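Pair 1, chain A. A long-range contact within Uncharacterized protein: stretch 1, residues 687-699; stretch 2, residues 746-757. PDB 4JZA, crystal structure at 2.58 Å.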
# COMPACT_ATOMS: atom_id res chain seq x y z
N GLY A 687 -22.15 -1.29 -28.46
CA GLY A 687 -22.34 -2.67 -28.89
C GLY A 687 -22.60 -2.77 -30.37
O GLY A 687 -22.84 -1.76 -31.04
N GLU A 688 -22.59 -4.00 -30.86
CA GLU A 688 -22.62 -4.26 -32.27
C GLU A 688 -23.89 -3.70 -32.93
O GLU A 688 -23.85 -3.04 -33.97
CB GLU A 688 -22.52 -5.76 -32.50
CG GLU A 688 -21.99 -6.13 -33.88
CD GLU A 688 -22.43 -7.52 -34.36
OE1 GLU A 688 -22.20 -7.88 -35.55
OE2 GLU A 688 -23.01 -8.27 -33.56
N SER A 689 -25.02 -3.97 -32.31
CA SER A 689 -26.28 -3.64 -32.94
C SER A 689 -26.34 -2.12 -33.15
O SER A 689 -26.67 -1.66 -34.26
CB SER A 689 -27.47 -4.20 -32.15
OG SER A 689 -28.69 -3.61 -32.61
N ASN A 690 -26.03 -1.36 -32.11
CA ASN A 690 -26.06 0.11 -32.22
C ASN A 690 -25.02 0.70 -33.13
O ASN A 690 -25.33 1.60 -33.94
CB ASN A 690 -25.96 0.75 -30.86
CG ASN A 690 -27.28 0.74 -30.15
OD1 ASN A 690 -28.33 0.66 -30.80
ND2 ASN A 690 -27.26 0.77 -28.84
N CYS A 691 -23.79 0.21 -33.03
CA CYS A 691 -22.74 0.73 -33.89
C CYS A 691 -23.13 0.56 -35.35
O CYS A 691 -22.85 1.49 -36.15
CB CYS A 691 -21.38 0.09 -33.60
SG CYS A 691 -20.69 0.72 -32.06
N THR A 692 -23.78 -0.57 -35.67
CA THR A 692 -24.20 -0.85 -37.05
C THR A 692 -25.27 0.12 -37.55
O THR A 692 -25.20 0.60 -38.67
CB THR A 692 -24.63 -2.32 -37.24
OG1 THR A 692 -23.48 -3.15 -37.07
CG2 THR A 692 -25.18 -2.58 -38.64
N LYS A 693 -26.23 0.44 -36.69
CA LYS A 693 -27.27 1.41 -37.04
C LYS A 693 -26.66 2.75 -37.31
O LYS A 693 -27.00 3.41 -38.29
CB LYS A 693 -28.33 1.55 -35.92
CG LYS A 693 -29.08 0.28 -35.55
CD LYS A 693 -30.08 0.51 -34.43
CE LYS A 693 -30.60 -0.80 -33.90
NZ LYS A 693 -32.01 -0.59 -33.51
N LEU A 694 -25.77 3.16 -36.42
CA LEU A 694 -25.08 4.45 -36.53
C LEU A 694 -24.23 4.48 -37.77
O LEU A 694 -24.27 5.46 -38.54
CB LEU A 694 -24.20 4.71 -35.31
CG LEU A 694 -24.91 5.08 -34.02
CD1 LEU A 694 -23.89 5.14 -32.89
CD2 LEU A 694 -25.59 6.41 -34.16
N TYR A 695 -23.50 3.38 -38.00
CA TYR A 695 -22.68 3.23 -39.20
C TYR A 695 -23.54 3.31 -40.47
O TYR A 695 -23.31 4.16 -41.31
CB TYR A 695 -21.87 1.94 -39.16
CG TYR A 695 -20.80 1.85 -40.22
CD1 TYR A 695 -19.52 2.33 -39.97
CD2 TYR A 695 -21.07 1.29 -41.46
CE1 TYR A 695 -18.53 2.26 -40.93
CE2 TYR A 695 -20.10 1.23 -42.44
CZ TYR A 695 -18.84 1.73 -42.17
OH TYR A 695 -17.88 1.68 -43.14
N ASP A 696 -24.53 2.45 -40.62
CA ASP A 696 -25.33 2.51 -41.86
C ASP A 696 -25.91 3.92 -42.14
O ASP A 696 -25.75 4.46 -43.24
CB ASP A 696 -26.45 1.43 -41.84
CG ASP A 696 -25.88 0.00 -41.77
OD1 ASP A 696 -24.74 -0.24 -42.24
OD2 ASP A 696 -26.57 -0.86 -41.18
N ALA A 697 -26.61 4.49 -41.17
CA ALA A 697 -27.15 5.85 -41.30
C ALA A 697 -26.07 6.86 -41.70
O ALA A 697 -26.25 7.61 -42.61
CB ALA A 697 -27.85 6.30 -40.01
N LEU A 698 -24.94 6.83 -41.04
CA LEU A 698 -23.84 7.71 -41.42
C LEU A 698 -23.26 7.47 -42.81
O LEU A 698 -22.90 8.44 -43.51
CB LEU A 698 -22.75 7.65 -40.38
CG LEU A 698 -21.68 8.72 -40.46
CD1 LEU A 698 -22.20 10.15 -40.48
CD2 LEU A 698 -20.73 8.50 -39.27
N HIS A 699 -23.20 6.20 -43.22
CA HIS A 699 -22.67 5.84 -44.51
C HIS A 699 -23.48 6.55 -45.55
O HIS A 699 -22.93 7.15 -46.46
CB HIS A 699 -22.68 4.32 -44.73
CG HIS A 699 -21.92 3.88 -45.94
ND1 HIS A 699 -22.51 3.72 -47.17
CD2 HIS A 699 -20.62 3.57 -46.10
CE1 HIS A 699 -21.61 3.33 -48.05
NE2 HIS A 699 -20.45 3.23 -47.43
N GLY A 746 -20.42 -5.97 -39.06
CA GLY A 746 -20.58 -6.67 -37.80
C GLY A 746 -19.73 -6.18 -36.65
O GLY A 746 -19.95 -5.08 -36.14
N LYS A 747 -18.80 -7.04 -36.20
CA LYS A 747 -17.81 -6.69 -35.18
C LYS A 747 -17.01 -5.47 -35.67
O LYS A 747 -16.73 -4.54 -34.90
CB LYS A 747 -16.81 -7.85 -34.90
CG LYS A 747 -16.93 -8.56 -33.55
CD LYS A 747 -17.67 -9.89 -33.62
CE LYS A 747 -18.91 -9.81 -34.53
NZ LYS A 747 -19.81 -10.98 -34.38
N ASP A 748 -16.65 -5.51 -36.96
CA ASP A 748 -15.83 -4.46 -37.58
C ASP A 748 -16.39 -3.05 -37.30
O ASP A 748 -15.64 -2.13 -37.00
CB ASP A 748 -15.69 -4.71 -39.09
CG ASP A 748 -14.29 -4.39 -39.62
OD1 ASP A 748 -13.65 -3.41 -39.16
OD2 ASP A 748 -13.82 -5.15 -40.50
N ASN A 749 -17.71 -2.92 -37.36
CA ASN A 749 -18.40 -1.66 -37.12
C ASN A 749 -18.09 -1.02 -35.80
O ASN A 749 -18.16 0.19 -35.69
CB ASN A 749 -19.91 -1.85 -37.25
CG ASN A 749 -20.36 -2.00 -38.71
OD1 ASN A 749 -19.58 -1.80 -39.65
ND2 ASN A 749 -21.65 -2.33 -38.89
N ILE A 750 -17.78 -1.82 -34.78
CA ILE A 750 -17.45 -1.28 -33.46
C ILE A 750 -16.12 -0.51 -33.53
O ILE A 750 -16.03 0.56 -32.96
CB ILE A 750 -17.37 -2.38 -32.39
CG1 ILE A 750 -18.73 -3.08 -32.24
CG2 ILE A 750 -16.99 -1.82 -31.03
CD1 ILE A 750 -18.79 -4.11 -31.10
N ILE A 751 -15.12 -1.05 -34.23
CA ILE A 751 -13.82 -0.38 -34.36
C ILE A 751 -13.98 0.87 -35.22
O ILE A 751 -13.42 1.92 -34.94
CB ILE A 751 -12.65 -1.25 -34.98
CG1 ILE A 751 -12.94 -2.76 -35.10
CG2 ILE A 751 -11.36 -1.03 -34.19
CD1 ILE A 751 -12.30 -3.67 -34.05
N ARG A 752 -14.74 0.76 -36.30
CA ARG A 752 -15.02 1.92 -37.15
C ARG A 752 -15.63 3.06 -36.32
O ARG A 752 -15.20 4.21 -36.45
CB ARG A 752 -15.93 1.55 -38.31
CG ARG A 752 -15.40 0.51 -39.30
CD ARG A 752 -14.25 1.07 -40.11
NE ARG A 752 -13.62 0.07 -40.99
CZ ARG A 752 -13.92 -0.13 -42.27
NH1 ARG A 752 -14.87 0.59 -42.87
NH2 ARG A 752 -13.28 -1.07 -42.96
N ILE A 753 -16.59 2.74 -35.44
CA ILE A 753 -17.24 3.76 -34.63
C ILE A 753 -16.24 4.30 -33.60
O ILE A 753 -16.24 5.49 -33.35
CB ILE A 753 -18.62 3.30 -34.03
CG1 ILE A 753 -19.80 3.85 -34.80
CG2 ILE A 753 -18.91 3.93 -32.69
CD1 ILE A 753 -19.86 3.46 -36.24
N GLU A 754 -15.40 3.44 -33.03
CA GLU A 754 -14.31 3.87 -32.13
C GLU A 754 -13.51 4.95 -32.85
O GLU A 754 -13.26 6.04 -32.31
CB GLU A 754 -13.39 2.67 -31.74
CG GLU A 754 -12.15 3.05 -30.92
CD GLU A 754 -11.22 1.88 -30.57
OE1 GLU A 754 -9.99 2.10 -30.42
OE2 GLU A 754 -11.70 0.73 -30.41
N LYS A 755 -13.11 4.62 -34.06
CA LYS A 755 -12.21 5.47 -34.80
C LYS A 755 -12.88 6.75 -35.24
O LYS A 755 -12.28 7.79 -35.19
CB LYS A 755 -11.62 4.72 -36.00
CG LYS A 755 -10.53 3.73 -35.61
CD LYS A 755 -10.23 2.84 -36.79
CE LYS A 755 -9.02 1.96 -36.55
NZ LYS A 755 -8.34 1.72 -37.86
N ILE A 756 -14.12 6.66 -35.68
CA ILE A 756 -14.87 7.82 -36.05
C ILE A 756 -15.06 8.75 -34.89
O ILE A 756 -15.03 9.96 -35.05
CB ILE A 756 -16.22 7.40 -36.60
CG1 ILE A 756 -16.01 6.79 -38.00
CG2 ILE A 756 -17.17 8.60 -36.67
CD1 ILE A 756 -17.25 6.09 -38.56
N LEU A 757 -15.29 8.19 -33.71
CA LEU A 757 -15.40 9.00 -32.52
C LEU A 757 -14.08 9.67 -32.07
O LEU A 757 -14.11 10.74 -31.50
CB LEU A 757 -15.92 8.16 -31.40
CG LEU A 757 -17.36 7.69 -31.39
CD1 LEU A 757 -17.49 6.58 -30.35
CD2 LEU A 757 -18.29 8.82 -31.02

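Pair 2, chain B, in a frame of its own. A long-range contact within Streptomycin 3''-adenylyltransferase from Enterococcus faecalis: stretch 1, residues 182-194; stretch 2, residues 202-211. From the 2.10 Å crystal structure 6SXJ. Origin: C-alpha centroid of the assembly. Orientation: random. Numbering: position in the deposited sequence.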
# COMPACT_ATOMS: atom_id res chain seq x y z
N THR B 182 -3.33 -14.26 6.38
CA THR B 182 -4.49 -13.41 6.14
C THR B 182 -4.21 -12.37 5.07
O THR B 182 -5.04 -12.14 4.18
CB THR B 182 -4.93 -12.74 7.45
OG1 THR B 182 -5.05 -13.73 8.49
CG2 THR B 182 -6.28 -12.06 7.25
N ASN B 183 -3.04 -11.72 5.14
CA ASN B 183 -2.70 -10.73 4.13
C ASN B 183 -2.69 -11.37 2.74
O ASN B 183 -3.31 -10.85 1.80
CB ASN B 183 -1.34 -10.11 4.44
CG ASN B 183 -1.19 -9.71 5.89
OD1 ASN B 183 -1.52 -10.49 6.79
ND2 ASN B 183 -0.69 -8.51 6.13
N SER B 184 -2.02 -12.51 2.61
CA SER B 184 -1.83 -13.12 1.29
C SER B 184 -3.16 -13.53 0.68
O SER B 184 -3.43 -13.27 -0.50
CB SER B 184 -0.89 -14.32 1.41
OG SER B 184 0.45 -13.90 1.59
N ILE B 185 -4.02 -14.18 1.46
CA ILE B 185 -5.32 -14.61 0.94
C ILE B 185 -6.10 -13.41 0.42
O ILE B 185 -6.59 -13.41 -0.72
CB ILE B 185 -6.12 -15.35 2.03
CG1 ILE B 185 -5.42 -16.64 2.44
CG2 ILE B 185 -7.52 -15.65 1.52
CD1 ILE B 185 -6.14 -17.41 3.52
N LEU B 186 -6.25 -12.38 1.24
CA LEU B 186 -7.09 -11.25 0.86
C LEU B 186 -6.43 -10.37 -0.19
O LEU B 186 -7.12 -9.79 -1.03
CB LEU B 186 -7.47 -10.43 2.09
CG LEU B 186 -8.07 -11.25 3.23
CD1 LEU B 186 -7.87 -10.55 4.56
CD2 LEU B 186 -9.55 -11.53 2.99
N THR B 187 -5.10 -10.28 -0.18
CA THR B 187 -4.40 -9.62 -1.28
C THR B 187 -4.78 -10.27 -2.61
O THR B 187 -5.17 -9.59 -3.56
CB THR B 187 -2.89 -9.68 -1.06
OG1 THR B 187 -2.59 -9.33 0.30
CG2 THR B 187 -2.18 -8.71 -2.00
N LEU B 188 -4.67 -11.60 -2.68
CA LEU B 188 -5.06 -12.31 -3.90
C LEU B 188 -6.52 -12.05 -4.23
O LEU B 188 -6.88 -11.88 -5.41
CB LEU B 188 -4.82 -13.81 -3.73
CG LEU B 188 -3.37 -14.31 -3.79
CD1 LEU B 188 -3.32 -15.75 -3.32
CD2 LEU B 188 -2.80 -14.18 -5.17
N CYS B 189 -7.39 -12.02 -3.22
CA CYS B 189 -8.79 -11.68 -3.47
C CYS B 189 -8.92 -10.27 -4.04
O CYS B 189 -9.61 -10.05 -5.04
CB CYS B 189 -9.60 -11.82 -2.18
SG CYS B 189 -9.84 -13.52 -1.63
N ARG B 190 -8.27 -9.30 -3.40
CA ARG B 190 -8.16 -7.97 -3.98
C ARG B 190 -7.58 -8.05 -5.39
O ARG B 190 -8.13 -7.46 -6.33
CB ARG B 190 -7.29 -7.07 -3.09
CG ARG B 190 -7.34 -5.59 -3.45
CD ARG B 190 -6.28 -4.79 -2.70
NE ARG B 190 -4.91 -5.11 -3.12
CZ ARG B 190 -4.37 -4.75 -4.29
NH1 ARG B 190 -5.08 -4.07 -5.18
NH2 ARG B 190 -3.12 -5.09 -4.57
N MET B 191 -6.49 -8.80 -5.54
CA MET B 191 -5.81 -8.92 -6.84
C MET B 191 -6.77 -9.37 -7.93
O MET B 191 -6.69 -8.91 -9.07
CB MET B 191 -4.67 -9.92 -6.74
CG MET B 191 -3.41 -9.42 -6.09
SD MET B 191 -2.11 -10.62 -6.40
CE MET B 191 -0.64 -9.71 -5.94
N ILE B 192 -7.68 -10.29 -7.60
CA ILE B 192 -8.57 -10.87 -8.60
C ILE B 192 -9.60 -9.85 -9.05
O ILE B 192 -9.84 -9.67 -10.25
CB ILE B 192 -9.23 -12.15 -8.04
CG1 ILE B 192 -8.22 -13.30 -8.05
CG2 ILE B 192 -10.46 -12.49 -8.86
CD1 ILE B 192 -8.62 -14.46 -7.16
N LEU B 193 -10.20 -9.15 -8.09
CA LEU B 193 -11.19 -8.13 -8.43
C LEU B 193 -10.62 -7.11 -9.41
O LEU B 193 -11.19 -6.90 -10.48
CB LEU B 193 -11.69 -7.45 -7.16
CG LEU B 193 -12.71 -8.29 -6.40
CD1 LEU B 193 -13.15 -7.63 -5.10
CD2 LEU B 193 -13.91 -8.61 -7.27
N THR B 194 -9.47 -6.51 -9.07
CA THR B 194 -8.95 -5.42 -9.87
C THR B 194 -8.56 -5.88 -11.27
O THR B 194 -8.69 -5.10 -12.22
CB THR B 194 -7.79 -4.73 -9.16
OG1 THR B 194 -7.15 -3.87 -10.11
CG2 THR B 194 -6.82 -5.71 -8.60
N PRO B 202 -10.97 -2.41 -0.70
CA PRO B 202 -10.28 -2.85 0.52
C PRO B 202 -10.30 -4.36 0.66
O PRO B 202 -11.15 -5.06 0.12
CB PRO B 202 -11.07 -2.18 1.65
CG PRO B 202 -12.04 -1.23 0.98
CD PRO B 202 -12.25 -1.76 -0.40
N LYS B 203 -9.32 -4.86 1.43
CA LYS B 203 -9.14 -6.30 1.56
C LYS B 203 -10.40 -6.96 2.12
O LYS B 203 -10.92 -7.92 1.53
CB LYS B 203 -7.94 -6.60 2.46
CG LYS B 203 -6.65 -5.94 2.04
CD LYS B 203 -5.57 -6.13 3.11
CE LYS B 203 -4.36 -6.85 2.55
NZ LYS B 203 -3.45 -7.34 3.63
N ASP B 204 -10.89 -6.47 3.26
CA ASP B 204 -12.01 -7.15 3.91
C ASP B 204 -13.24 -7.19 3.01
O ASP B 204 -13.99 -8.17 3.04
CB ASP B 204 -12.33 -6.47 5.25
CG ASP B 204 -12.37 -4.96 5.16
OD1 ASP B 204 -13.41 -4.38 5.53
OD2 ASP B 204 -11.37 -4.35 4.73
N ILE B 205 -13.46 -6.16 2.19
CA ILE B 205 -14.60 -6.19 1.28
C ILE B 205 -14.31 -7.09 0.09
O ILE B 205 -15.21 -7.77 -0.42
CB ILE B 205 -14.97 -4.76 0.83
CG1 ILE B 205 -15.70 -4.02 1.95
CG2 ILE B 205 -15.85 -4.82 -0.43
CD1 ILE B 205 -14.88 -3.82 3.19
N ALA B 206 -13.07 -7.08 -0.40
CA ALA B 206 -12.68 -7.99 -1.47
C ALA B 206 -12.76 -9.44 -1.02
O ALA B 206 -13.09 -10.32 -1.82
CB ALA B 206 -11.28 -7.66 -1.97
N GLY B 207 -12.48 -9.70 0.26
CA GLY B 207 -12.51 -11.07 0.74
C GLY B 207 -13.90 -11.69 0.70
O GLY B 207 -14.07 -12.82 0.24
N ASN B 208 -14.90 -10.96 1.18
CA ASN B 208 -16.27 -11.46 1.15
C ASN B 208 -16.88 -11.42 -0.25
O ASN B 208 -17.80 -12.19 -0.53
CB ASN B 208 -17.14 -10.67 2.12
CG ASN B 208 -16.48 -10.49 3.48
OD1 ASN B 208 -15.31 -10.11 3.55
ND2 ASN B 208 -17.21 -10.75 4.55
N ALA B 209 -16.36 -10.56 -1.13
CA ALA B 209 -16.84 -10.57 -2.51
C ALA B 209 -16.32 -11.78 -3.27
O ALA B 209 -17.05 -12.39 -4.06
CB ALA B 209 -16.42 -9.27 -3.21
N VAL B 210 -15.05 -12.14 -3.06
CA VAL B 210 -14.48 -13.28 -3.78
C VAL B 210 -14.91 -14.60 -3.14
O VAL B 210 -15.15 -15.59 -3.83
CB VAL B 210 -12.95 -13.17 -3.85
CG1 VAL B 210 -12.37 -14.31 -4.69
CG2 VAL B 210 -12.53 -11.83 -4.42
N ALA B 211 -14.99 -14.64 -1.80
CA ALA B 211 -15.43 -15.85 -1.12
C ALA B 211 -16.79 -16.30 -1.62
O ALA B 211 -17.06 -17.50 -1.74
CB ALA B 211 -15.46 -15.62 0.39

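Both pairs are two helices that cross at a steep angle. In pair 1 the axes come within 8.4 Å and their N-to-C directions differ by 63°. In pair 2 the values are 8.1 Å and 74°. The central backbones superpose with an RMSD of 0.5 Å over 14 residues. The two contacts bury 656 Å² in pair 1 and 541 Å² in pair 2.

The best match is a cysteine in both proteins. Cys A691 falls on Cys B189, with CA atoms 0.1 Å apart after superposition and side-chain centres 0.2 Å apart. Both have chi1 in the m well, and both point toward the other helix. Each packs against a beta-branched side chain of the second helix. In pair 1, Cys A691 SG lies 3.7 Å from Ile A753 CG2. In pair 2, Cys B189 CB lies 3.7 Å from Val B210 CG2. Ile A753 and Val B210 are matched positions, and each also has a methyl group near the backbone of the cysteine. Ile A753 CD1 is 3.6 Å from Cys A691 O, and Val B210 CG2 is 3.5 Å from Cys B189 O.

One turn earlier on the second helix, the chemistry differs. Asn A749 matches Ala B206, and both point toward the first helix. Asn A749 ND2 donates a hydrogen bond to Thr A692 OG1 at 2.7 Å. Thr A692 OG1 in turn donates to Glu A688 O at 3.1 Å, so the polar contact is tied to the helix backbone. Ala B206 has only a methyl group to offer. Ala B206 CB sits 3.7 Å from Arg B190 N, where Arg B190 is the match of Thr A692, and 3.6 Å from Leu B193 CD1. No hydrogen bond crosses between the helices of pair 2.

Tyr A695 and Leu B193 also match. Asn A749 OD1 lies over one face of the tyrosine ring, 3.9 Å from Tyr A695 CD2. Ile A753 CD1 is at the ring edge, 3.9 Å from Tyr A695 CB. The ring carries the side chain out to Arg A752, where Tyr A695 OH is 3.2 Å from Arg A752 NH1. Leu B193 is shorter and stays apolar. Leu B193 CD1 lies 4.1 Å from Ala B209 CB, and Ala B209 matches Arg A752.

A further exchange joins Glu A688 with Leu B186 and Ile A750 with Gly B207. In pair 1 the second helix supplies the bulk: Ile A750 CD1 reaches 3.8 Å from Glu A688 N. In pair 2 the first helix supplies it. Leu B186 CD2 lies 3.7 Å from Gly B207 CA, and an ideal CB on Gly B207 would be 2.6 Å from Leu B186 CD2, a clash.

Near the start of the second stretch, Gly A746 and Lys B203 match more loosely, with Gly A746 CA and Lys B203 CA 1.8 Å apart after superposition. Glu A688 OE1 is 3.0 Å from Gly A746 CA. Lys B203 instead reaches over the first helix, with Lys B203 NZ 3.5 Å from Asn B183 CA and Lys B203 CE 3.8 Å from Thr B187 OG1.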